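Metallo-beta-lactamase (Serratia marcescens, PDB 6K4T) probably hydrolyses the beta-lactam ring of antibiotics, as a subclass B3 metallo-beta-lactamase with two zinc ions in its active site. Local coordinates at residues A[72-77]-A[148-153]; A[176-181]-A[251-256]; A[38-43]-A[67-72]. All coordinates share one frame; numbering follows the deposited sequence.

Along the chain contact 3 closes first, then contact 1, then contact 2. Contact 3 pairs strands 37-40 and 65-69 of the seven-stranded sheet. Its second segment ends at His72, where contact 1 begins, about 12 Å away between centres. Contact 1 joins the zinc-binding segment 72-77 to the loop between strands 140-146 and 155-163. Contact 2, about 14 Å from contact 1 between centres, ties the loop 176-181 to helix 241-260. A hydrogen bond between His150 ND1 and Thr177 O links contacts 1 and 2. Contacts 2 and 3 are about 24 Å apart between centres. Strand 65-69 thus leads into the zinc ligands, and loop 176-181 lines the 2-sulfanylbenzoic acid site; contact 3 touches this compound only through His72.

Contact 1: A[72-77]-A[148-153]; sequences HSHEDH and PGHTEG. With ZN (zinc ion), chain B; ZN (zinc ion), chain C; JKE (2-sulfanylbenzoic acid), chain D.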
loop_
_atom_site.group_PDB
_atom_site.type_symbol
_atom_site.label_atom_id
_atom_site.label_comp_id
_atom_site.label_asym_id
_atom_site.label_seq_id
_atom_site.Cartn_x
_atom_site.Cartn_y
_atom_site.Cartn_z
ATOM N N HIS A 72 2.388 -0.286 -4.978
ATOM C CA HIS A 72 3.366 -0.477 -6.003
ATOM C C HIS A 72 3.395 -1.914 -6.501
ATOM O O HIS A 72 2.887 -2.833 -5.861
ATOM C CB HIS A 72 4.750 -0.020 -5.538
ATOM C CG HIS A 72 5.440 -0.911 -4.551
ATOM N ND1 HIS A 72 5.330 -0.750 -3.188
ATOM C CD2 HIS A 72 6.288 -1.959 -4.743
ATOM C CE1 HIS A 72 6.059 -1.677 -2.573
ATOM N NE2 HIS A 72 6.672 -2.430 -3.512
ATOM N N SER A 73 4.054 -2.062 -7.653
ATOM C CA SER A 73 3.965 -3.238 -8.498
ATOM C C SER A 73 5.120 -4.212 -8.248
ATOM O O SER A 73 5.885 -4.498 -9.157
ATOM C CB SER A 73 3.909 -2.787 -9.931
ATOM O OG SER A 73 4.921 -1.832 -10.197
ATOM N N HIS A 74 5.224 -4.709 -7.004
ATOM C CA HIS A 74 6.052 -5.906 -6.713
ATOM C C HIS A 74 5.154 -7.061 -6.262
ATOM O O HIS A 74 4.025 -6.851 -5.790
ATOM C CB HIS A 74 7.119 -5.602 -5.649
ATOM C CG HIS A 74 8.138 -4.633 -6.123
ATOM N ND1 HIS A 74 8.853 -3.810 -5.284
ATOM C CD2 HIS A 74 8.538 -4.344 -7.377
ATOM C CE1 HIS A 74 9.677 -3.081 -6.012
ATOM N NE2 HIS A 74 9.494 -3.367 -7.291
ATOM N N GLU A 75 5.671 -8.284 -6.394
ATOM C CA GLU A 75 4.874 -9.487 -6.185
ATOM C C GLU A 75 4.218 -9.512 -4.794
ATOM O O GLU A 75 3.164 -10.131 -4.658
ATOM C CB GLU A 75 5.726 -10.736 -6.416
ATOM C CG GLU A 75 6.829 -10.953 -5.393
ATOM C CD GLU A 75 7.681 -12.209 -5.501
ATOM O OE1 GLU A 75 7.122 -13.259 -5.812
ATOM O OE2 GLU A 75 8.899 -12.132 -5.223
ATOM N N ASP A 76 4.849 -8.925 -3.774
ATOM C CA ASP A 76 4.357 -9.090 -2.409
ATOM C C ASP A 76 3.093 -8.250 -2.163
ATOM O O ASP A 76 2.287 -8.631 -1.338
ATOM C CB ASP A 76 5.478 -8.855 -1.396
ATOM C CG ASP A 76 6.193 -7.519 -1.492
ATOM O OD1 ASP A 76 6.293 -6.980 -2.618
ATOM O OD2 ASP A 76 6.627 -7.018 -0.418
ATOM N N HIS A 77 2.945 -7.110 -2.856
ATOM C CA HIS A 77 1.780 -6.212 -2.698
ATOM C C HIS A 77 0.746 -6.441 -3.807
ATOM O O HIS A 77 -0.462 -6.249 -3.588
ATOM C CB HIS A 77 2.223 -4.745 -2.658
ATOM C CG HIS A 77 3.345 -4.541 -1.698
ATOM N ND1 HIS A 77 3.132 -4.428 -0.323
ATOM C CD2 HIS A 77 4.685 -4.503 -1.888
ATOM C CE1 HIS A 77 4.309 -4.320 0.273
ATOM N NE2 HIS A 77 5.294 -4.399 -0.656
ATOM N N PRO A 148 6.929 8.179 -5.561
ATOM C CA PRO A 148 7.870 7.373 -6.329
ATOM C C PRO A 148 9.196 7.183 -5.586
ATOM O O PRO A 148 9.488 7.841 -4.566
ATOM C CB PRO A 148 8.081 8.205 -7.598
ATOM C CG PRO A 148 7.900 9.619 -7.145
ATOM C CD PRO A 148 6.793 9.537 -6.117
ATOM N N GLY A 149 9.990 6.253 -6.100
ATOM C CA GLY A 149 11.337 6.046 -5.614
ATOM C C GLY A 149 11.664 4.580 -5.490
ATOM O O GLY A 149 12.605 4.076 -6.094
ATOM N N HIS A 150 10.860 3.882 -4.692
ATOM C CA HIS A 150 10.890 2.419 -4.618
ATOM C C HIS A 150 10.454 1.829 -5.966
ATOM O O HIS A 150 11.029 0.847 -6.422
ATOM C CB HIS A 150 10.081 1.948 -3.407
ATOM C CG HIS A 150 10.091 0.476 -3.180
ATOM N ND1 HIS A 150 11.119 -0.169 -2.512
ATOM C CD2 HIS A 150 9.195 -0.485 -3.502
ATOM C CE1 HIS A 150 10.830 -1.467 -2.418
ATOM N NE2 HIS A 150 9.649 -1.682 -3.015
ATOM N N THR A 151 9.446 2.470 -6.571
ATOM C CA THR A 151 9.040 2.238 -7.976
ATOM C C THR A 151 8.653 3.595 -8.552
ATOM O O THR A 151 8.324 4.512 -7.783
ATOM C CB THR A 151 7.859 1.266 -8.108
ATOM O OG1 THR A 151 6.695 1.878 -7.541
ATOM C CG2 THR A 151 8.121 -0.098 -7.495
ATOM N N GLU A 152 8.617 3.715 -9.888
ATOM C CA GLU A 152 8.327 5.010 -10.461
ATOM C C GLU A 152 6.852 5.366 -10.220
ATOM O O GLU A 152 6.497 6.544 -10.060
ATOM C CB GLU A 152 8.632 5.049 -11.954
ATOM C CG GLU A 152 10.103 5.137 -12.297
ATOM C CD GLU A 152 10.388 5.347 -13.773
ATOM O OE1 GLU A 152 9.427 5.389 -14.539
ATOM O OE2 GLU A 152 11.571 5.494 -14.144
ATOM N N GLY A 153 5.958 4.363 -10.196
ATOM C CA GLY A 153 4.514 4.622 -10.115
ATOM C C GLY A 153 3.911 4.435 -8.730
ATOM O O GLY A 153 2.695 4.321 -8.595
HETATM ZN ZN ZN B . 8.482 -3.351 -3.262
HETATM ZN ZN ZN C . 7.153 -5.029 -0.287
HETATM S SD JKE D . 8.868 -5.071 -1.878
HETATM C CG JKE D . 9.318 -2.779 0.442
HETATM C CZ JKE D . 10.387 -3.728 0.073
HETATM C CD1 JKE D . 11.408 -5.584 -1.210
HETATM O OD1 JKE D . 9.627 -1.841 1.178
HETATM C CD2 JKE D . 12.659 -4.461 0.510
HETATM O OD2 JKE D . 8.092 -2.904 0.014
HETATM C CE1 JKE D . 10.304 -4.762 -0.960
HETATM C CE2 JKE D . 11.587 -3.633 0.789
HETATM C CG1 JKE D . 12.587 -5.431 -0.481
#
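The HxHxDH motif of the metallo-beta-lactamase superfamily meets the loop histidine His150 here. His72 NE2, His74 ND1 and His150 NE2 bind the first zinc ion, His72 NE2 at 2.0 Å. The sulfur SD of the bound 2-sulfanylbenzoic acid is its fourth ligand at 2.2 Å. The same SD bridges to the second zinc ion at 2.3 Å. Asp76 OD2, His77 NE2, His215 and the carboxylate OD2 of the compound complete that second site. The shared metal brings His72 NE2 and His150 NE2 to 3.1 Å without a hydrogen bond. They form an offset edge-to-face pair, His150 CD2 over one face of the His72 ring near its rim, planes at 75°. His150 CG lies anti to the backbone N (chi1 -177°), which carries the ring across to the zinc. Thr151 sends its methyl CG2 to 3.6 Å from His74 NE2, and its OG1 sits 3.4 Å from His72 CB. A second shell holds the far nitrogens: His72 ND1 by Asp174, His74 NE2 by Asp111 and His150 ND1 by Thr177 O. Thr151 OG1 is hydrogen-bonded to Asn98 ND2. The site lies between the end of strand 65-69, the start of helix 75-78 and the loop joining strands 140-146 and 155-163.

Contact 2: A[176-181]-A[251-256]; sequences LTAVSA and KRLETR. With JKE (2-sulfanylbenzoic acid), chain D; SO4 (sulfate ion), chain E.
Arg256 grips Ser180 end-on: Arg256 NH2 donates to Ser180 OG at 2.9 Å and Arg256 NH1 to the same oxygen at 3.2 Å, in the guanidinium plane. Ser180 OG in turn donates to Ala181 O. Arg256 NE forms a salt bridge with Glu260, one turn on in the helix. Arg252 NE donates to Ala178 O at 3.0 Å, from above the carbonyl plane (53° out of it). A water gives a second bond to Ala178 O and accepts from Arg256 NH1. The extended Arg252 chain, straight from CG to NE, carries its guanidinium over the loop. Thr177 CB lies over one face of it, off centre, and Val179 CB is 3.6 Å from Arg252 NH2. At the edge, Arg252 NH1 donates at 2.9 Å to O2 of a sulfate, probably from the crystallisation liquor. Thr177 OG1 donates at 2.8 Å to OD1 of 2-sulfanylbenzoic acid, and the methyls of Val179 touch its ring. Deeper in, Ala178 CB meets Leu253 CD1 at 4.1 Å, beside Phe200 and Leu196 of helix 190-205. Two arginines one helical turn apart thus fasten helix 241-260 to a loop lining the ligand pocket. The bound sulfate is consistent with positive potential near Arg252.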
loop_
_atom_site.group_PDB
_atom_site.type_symbol
_atom_site.label_atom_id
_atom_site.label_comp_id
_atom_site.label_asym_id
_atom_site.label_seq_id
_atom_site.Cartn_x
_atom_site.Cartn_y
_atom_site.Cartn_z
ATOM N N LEU A 176 8.823 3.292 0.970
ATOM C CA LEU A 176 9.733 4.364 0.640
ATOM C C LEU A 176 11.191 3.883 0.702
ATOM O O LEU A 176 12.097 4.658 1.017
ATOM C CB LEU A 176 9.517 5.494 1.649
ATOM C CG LEU A 176 8.100 6.058 1.744
ATOM C CD1 LEU A 176 8.025 7.207 2.738
ATOM C CD2 LEU A 176 7.609 6.503 0.378
ATOM N N THR A 177 11.418 2.587 0.494
ATOM C CA THR A 177 12.676 1.946 0.798
ATOM C C THR A 177 13.606 1.879 -0.420
ATOM O O THR A 177 13.264 1.436 -1.510
ATOM C CB THR A 177 12.412 0.528 1.300
ATOM O OG1 THR A 177 11.642 -0.148 0.302
ATOM C CG2 THR A 177 11.683 0.516 2.627
ATOM N N ALA A 178 14.852 2.287 -0.183
ATOM C CA ALA A 178 15.975 2.112 -1.102
ATOM C C ALA A 178 16.531 0.699 -0.942
ATOM O O ALA A 178 17.179 0.366 0.085
ATOM C CB ALA A 178 17.031 3.163 -0.828
ATOM N N VAL A 179 16.230 -0.143 -1.934
ATOM C CA VAL A 179 16.687 -1.533 -1.991
ATOM C C VAL A 179 16.981 -1.823 -3.459
ATOM O O VAL A 179 16.326 -1.304 -4.321
ATOM C CB VAL A 179 15.633 -2.494 -1.393
ATOM C CG1 VAL A 179 14.256 -2.286 -1.985
ATOM C CG2 VAL A 179 16.013 -3.964 -1.513
ATOM N N SER A 180 17.934 -2.704 -3.737
ATOM C CA SER A 180 18.332 -2.892 -5.144
ATOM C C SER A 180 18.967 -4.266 -5.368
ATOM O O SER A 180 19.377 -4.950 -4.418
ATOM C CB SER A 180 19.297 -1.819 -5.601
ATOM O OG SER A 180 20.605 -2.051 -5.075
ATOM N N ALA A 181 19.145 -4.586 -6.651
ATOM C CA ALA A 181 20.059 -5.622 -7.082
ATOM C C ALA A 181 21.499 -5.228 -6.739
ATOM O O ALA A 181 21.837 -4.070 -6.593
ATOM C CB ALA A 181 19.888 -5.846 -8.566
ATOM N N LYS A 251 16.600 7.680 6.397
ATOM C CA LYS A 251 17.748 7.055 7.036
ATOM C C LYS A 251 18.267 5.899 6.160
ATOM O O LYS A 251 19.460 5.690 5.977
ATOM C CB LYS A 251 17.416 6.597 8.459
ATOM C CG LYS A 251 18.490 5.703 9.063
ATOM C CD LYS A 251 18.286 5.404 10.534
ATOM C CE LYS A 251 18.202 6.642 11.399
ATOM N NZ LYS A 251 19.371 7.532 11.268
ATOM N N ARG A 252 17.366 5.096 5.608
ATOM C CA ARG A 252 17.782 3.982 4.774
ATOM C C ARG A 252 18.525 4.483 3.522
ATOM O O ARG A 252 19.558 3.927 3.132
ATOM C CB ARG A 252 16.560 3.151 4.375
ATOM C CG ARG A 252 16.887 1.878 3.596
ATOM C CD ARG A 252 15.671 0.982 3.525
ATOM N NE ARG A 252 15.965 -0.221 2.749
ATOM C CZ ARG A 252 15.412 -1.417 2.939
ATOM N NH1 ARG A 252 14.408 -1.550 3.785
ATOM N NH2 ARG A 252 15.794 -2.455 2.213
ATOM N N LEU A 253 18.033 5.553 2.901
ATOM C CA LEU A 253 18.691 6.066 1.712
ATOM C C LEU A 253 20.042 6.687 2.068
ATOM O O LEU A 253 21.033 6.478 1.357
ATOM C CB LEU A 253 17.808 7.103 1.026
ATOM C CG LEU A 253 18.450 7.797 -0.182
ATOM C CD1 LEU A 253 18.846 6.801 -1.261
ATOM C CD2 LEU A 253 17.491 8.833 -0.749
ATOM N N GLU A 254 20.087 7.455 3.151
ATOM C CA GLU A 254 21.347 8.095 3.526
ATOM C C GLU A 254 22.403 7.047 3.894
ATOM O O GLU A 254 23.589 7.173 3.535
ATOM C CB GLU A 254 21.153 9.059 4.688
ATOM C CG GLU A 254 20.535 10.400 4.269
ATOM C CD GLU A 254 21.153 11.084 3.046
ATOM O OE1 GLU A 254 22.394 11.145 2.959
ATOM O OE2 GLU A 254 20.399 11.574 2.169
ATOM N N THR A 255 21.989 6.006 4.621
ATOM C CA THR A 255 22.899 4.911 4.939
ATOM C C THR A 255 23.428 4.294 3.640
ATOM O O THR A 255 24.608 3.991 3.493
ATOM C CB THR A 255 22.252 3.873 5.865
ATOM O OG1 THR A 255 21.940 4.477 7.128
ATOM C CG2 THR A 255 23.172 2.696 6.120
ATOM N N ARG A 256 22.550 4.119 2.655
ATOM C CA ARG A 256 22.917 3.486 1.394
ATOM C C ARG A 256 23.878 4.374 0.594
ATOM O O ARG A 256 24.923 3.893 0.138
ATOM C CB ARG A 256 21.664 3.147 0.588
ATOM C CG ARG A 256 21.957 2.659 -0.825
ATOM C CD ARG A 256 22.804 1.394 -0.870
ATOM N NE ARG A 256 23.028 0.942 -2.228
ATOM C CZ ARG A 256 22.315 0.014 -2.872
ATOM N NH1 ARG A 256 21.284 -0.587 -2.297
ATOM N NH2 ARG A 256 22.660 -0.307 -4.111
HETATM S SD JKE D . 8.868 -5.071 -1.878
HETATM C CG JKE D . 9.318 -2.779 0.442
HETATM C CZ JKE D . 10.387 -3.728 0.073
HETATM C CD1 JKE D . 11.408 -5.584 -1.210
HETATM O OD1 JKE D . 9.627 -1.841 1.178
HETATM C CD2 JKE D . 12.659 -4.461 0.510
HETATM O OD2 JKE D . 8.092 -2.904 0.014
HETATM C CE1 JKE D . 10.304 -4.762 -0.960
HETATM C CE2 JKE D . 11.587 -3.633 0.789
HETATM C CG1 JKE D . 12.587 -5.431 -0.481
HETATM S S SO4 E . 13.831 0.015 7.001
HETATM O O1 SO4 E . 14.978 0.920 7.017
HETATM O O2 SO4 E . 13.097 0.177 5.738
HETATM O O3 SO4 E . 14.335 -1.356 7.107
HETATM O O4 SO4 E . 12.928 0.318 8.128
HETATM O O HOH W 1 19.925 0.038 0.173
#

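Contact 3: A[38-43]-A[67-72]; sequences ILVDGT and YILSTH. With ZN (zinc ion), chain B; JKE (2-sulfanylbenzoic acid), chain D.
The Asp41 carboxylate meets Thr71 with both oxygens. OD2 accepts from Thr71 OG1 at 2.6 Å, using its syn lone pair. OD1 accepts from Thr71 N at 2.9 Å, also on the syn side but 23° out of the carboxylate plane. Thr71 OG1 stands between its own backbone N and carbonyl carbon (chi1 53°), on the same side as the amide, and one residue thereby serves both oxygens. A water donates to Asp41 OD1 and to His72 O and accepts from Ser70 OG. Among flat rings, Tyr67 has Ile38 CG1 near its edge, and its hydroxyl end turns off from strand 37-40. Strands 37-40 and 65-69 are parallel neighbours in a beta-alpha-beta unit, with helix 47-57 as the crossover. Leu39 N donates at 3.0 Å to Tyr67 O, and Leu39 O accepts from Leu69 N at 2.8 Å. Asp41 N to Leu69 O, also 2.8 Å, extends the ladder to the carboxylate. On one face of the sheet, Ile38 CG2 packs at 3.6 Å against Leu69 CD1, and Val40 CG2 lies beside the same methyl. Trp157 of strand 155-163 touches Val40, Leu69 and Thr71, joining this face to the other sheet. On the opposite face, Leu39 CD2 approaches Ile68 CG1 at 4.2 Å, and Ile68 packs on helix 81-88. Past the strands, Gly42 N hydrogen-bonds to His77 O, connecting the Asp41 turn to a ligand of the second zinc.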
loop_
_atom_site.group_PDB
_atom_site.type_symbol
_atom_site.label_atom_id
_atom_site.label_comp_id
_atom_site.label_asym_id
_atom_site.label_seq_id
_atom_site.Cartn_x
_atom_site.Cartn_y
_atom_site.Cartn_z
ATOM N N ILE A 38 -13.819 -0.294 -1.687
ATOM C CA ILE A 38 -12.500 -0.127 -2.280
ATOM C C ILE A 38 -11.512 -1.027 -1.534
ATOM O O ILE A 38 -11.501 -1.026 -0.315
ATOM C CB ILE A 38 -12.081 1.346 -2.222
ATOM C CG1 ILE A 38 -13.060 2.197 -3.040
ATOM C CG2 ILE A 38 -10.642 1.522 -2.687
ATOM C CD1 ILE A 38 -12.797 3.686 -2.950
ATOM N N LEU A 39 -10.728 -1.813 -2.271
ATOM C CA LEU A 39 -9.654 -2.645 -1.719
ATOM C C LEU A 39 -8.309 -1.996 -2.046
ATOM O O LEU A 39 -8.083 -1.614 -3.205
ATOM C CB LEU A 39 -9.746 -4.044 -2.338
ATOM C CG LEU A 39 -8.612 -4.991 -1.953
ATOM C CD1 LEU A 39 -8.622 -5.297 -0.460
ATOM C CD2 LEU A 39 -8.715 -6.272 -2.764
ATOM N N VAL A 40 -7.445 -1.857 -1.041
ATOM C CA VAL A 40 -6.109 -1.407 -1.242
ATOM C C VAL A 40 -5.172 -2.598 -1.125
ATOM O O VAL A 40 -5.071 -3.193 -0.069
ATOM C CB VAL A 40 -5.716 -0.289 -0.256
ATOM C CG1 VAL A 40 -4.350 0.273 -0.605
ATOM C CG2 VAL A 40 -6.769 0.796 -0.224
ATOM N N ASP A 41 -4.529 -2.904 -2.260
ATOM C CA ASP A 41 -3.504 -3.932 -2.484
ATOM C C ASP A 41 -4.132 -5.336 -2.501
ATOM O O ASP A 41 -5.269 -5.542 -2.095
ATOM C CB ASP A 41 -2.310 -3.806 -1.542
ATOM C CG ASP A 41 -1.289 -2.791 -2.049
ATOM O OD1 ASP A 41 -1.368 -2.410 -3.258
ATOM O OD2 ASP A 41 -0.424 -2.383 -1.253
ATOM N N GLY A 42 -3.359 -6.313 -2.998
ATOM C CA GLY A 42 -3.815 -7.698 -3.149
ATOM C C GLY A 42 -2.974 -8.719 -2.408
ATOM O O GLY A 42 -3.347 -9.895 -2.384
ATOM N N THR A 43 -1.857 -8.276 -1.801
ATOM C CA THR A 43 -0.825 -9.179 -1.239
ATOM C C THR A 43 -0.260 -10.053 -2.366
ATOM O O THR A 43 -0.113 -9.583 -3.482
ATOM C CB THR A 43 -1.312 -9.968 -0.008
ATOM O OG1 THR A 43 -2.076 -11.144 -0.330
ATOM C CG2 THR A 43 -2.083 -9.087 0.952
ATOM N N TYR A 67 -13.234 -0.954 -6.875
ATOM C CA TYR A 67 -11.869 -0.520 -7.205
ATOM C C TYR A 67 -10.863 -1.295 -6.358
ATOM O O TYR A 67 -11.115 -1.577 -5.200
ATOM C CB TYR A 67 -11.645 0.966 -6.919
ATOM C CG TYR A 67 -12.374 1.893 -7.858
ATOM C CD1 TYR A 67 -11.983 2.016 -9.178
ATOM C CD2 TYR A 67 -13.500 2.589 -7.446
ATOM C CE1 TYR A 67 -12.652 2.843 -10.059
ATOM C CE2 TYR A 67 -14.195 3.416 -8.317
ATOM C CZ TYR A 67 -13.763 3.543 -9.625
ATOM O OH TYR A 67 -14.407 4.344 -10.522
ATOM N N ILE A 68 -9.736 -1.660 -6.973
ATOM C CA ILE A 68 -8.533 -2.150 -6.296
ATOM C C ILE A 68 -7.429 -1.128 -6.547
ATOM O O ILE A 68 -7.074 -0.888 -7.685
ATOM C CB ILE A 68 -8.114 -3.549 -6.770
ATOM C CG1 ILE A 68 -9.240 -4.562 -6.586
ATOM C CG2 ILE A 68 -6.848 -3.992 -6.058
ATOM C CD1 ILE A 68 -9.036 -5.878 -7.329
ATOM N N LEU A 69 -6.916 -0.543 -5.463
ATOM C CA LEU A 69 -5.872 0.461 -5.510
ATOM C C LEU A 69 -4.530 -0.209 -5.240
ATOM O O LEU A 69 -4.399 -0.949 -4.277
ATOM C CB LEU A 69 -6.133 1.542 -4.459
ATOM C CG LEU A 69 -7.550 2.113 -4.427
ATOM C CD1 LEU A 69 -7.635 3.271 -3.457
ATOM C CD2 LEU A 69 -8.034 2.541 -5.816
ATOM N N SER A 70 -3.524 0.109 -6.054
ATOM C CA SER A 70 -2.199 -0.472 -5.921
ATOM C C SER A 70 -1.232 0.571 -5.358
ATOM O O SER A 70 -1.136 1.690 -5.892
ATOM C CB SER A 70 -1.720 -0.968 -7.260
ATOM O OG SER A 70 -0.351 -1.367 -7.201
ATOM N N THR A 71 -0.511 0.199 -4.307
ATOM C CA THR A 71 0.632 1.002 -3.844
ATOM C C THR A 71 1.790 0.904 -4.848
ATOM O O THR A 71 2.125 1.891 -5.483
ATOM C CB THR A 71 1.102 0.584 -2.444
ATOM O OG1 THR A 71 1.353 -0.827 -2.442
ATOM C CG2 THR A 71 0.116 0.980 -1.363
ATOM N N HIS A 72 2.388 -0.286 -4.978
ATOM C CA HIS A 72 3.366 -0.477 -6.003
ATOM C C HIS A 72 3.395 -1.914 -6.501
ATOM O O HIS A 72 2.887 -2.833 -5.861
ATOM C CB HIS A 72 4.750 -0.020 -5.538
ATOM C CG HIS A 72 5.440 -0.911 -4.551
ATOM N ND1 HIS A 72 5.330 -0.750 -3.188
ATOM C CD2 HIS A 72 6.288 -1.959 -4.743
ATOM C CE1 HIS A 72 6.059 -1.677 -2.573
ATOM N NE2 HIS A 72 6.672 -2.430 -3.512
HETATM ZN ZN ZN B . 8.482 -3.351 -3.262
HETATM S SD JKE D . 8.868 -5.071 -1.878
HETATM C CG JKE D . 9.318 -2.779 0.442
HETATM C CZ JKE D . 10.387 -3.728 0.073
HETATM C CD1 JKE D . 11.408 -5.584 -1.210
HETATM O OD1 JKE D . 9.627 -1.841 1.178
HETATM C CD2 JKE D . 12.659 -4.461 0.510
HETATM O OD2 JKE D . 8.092 -2.904 0.014
HETATM C CE1 JKE D . 10.304 -4.762 -0.960
HETATM C CE2 JKE D . 11.587 -3.633 0.789
HETATM C CG1 JKE D . 12.587 -5.431 -0.481
HETATM O O HOH W 2 0.157 -3.290 -5.333
#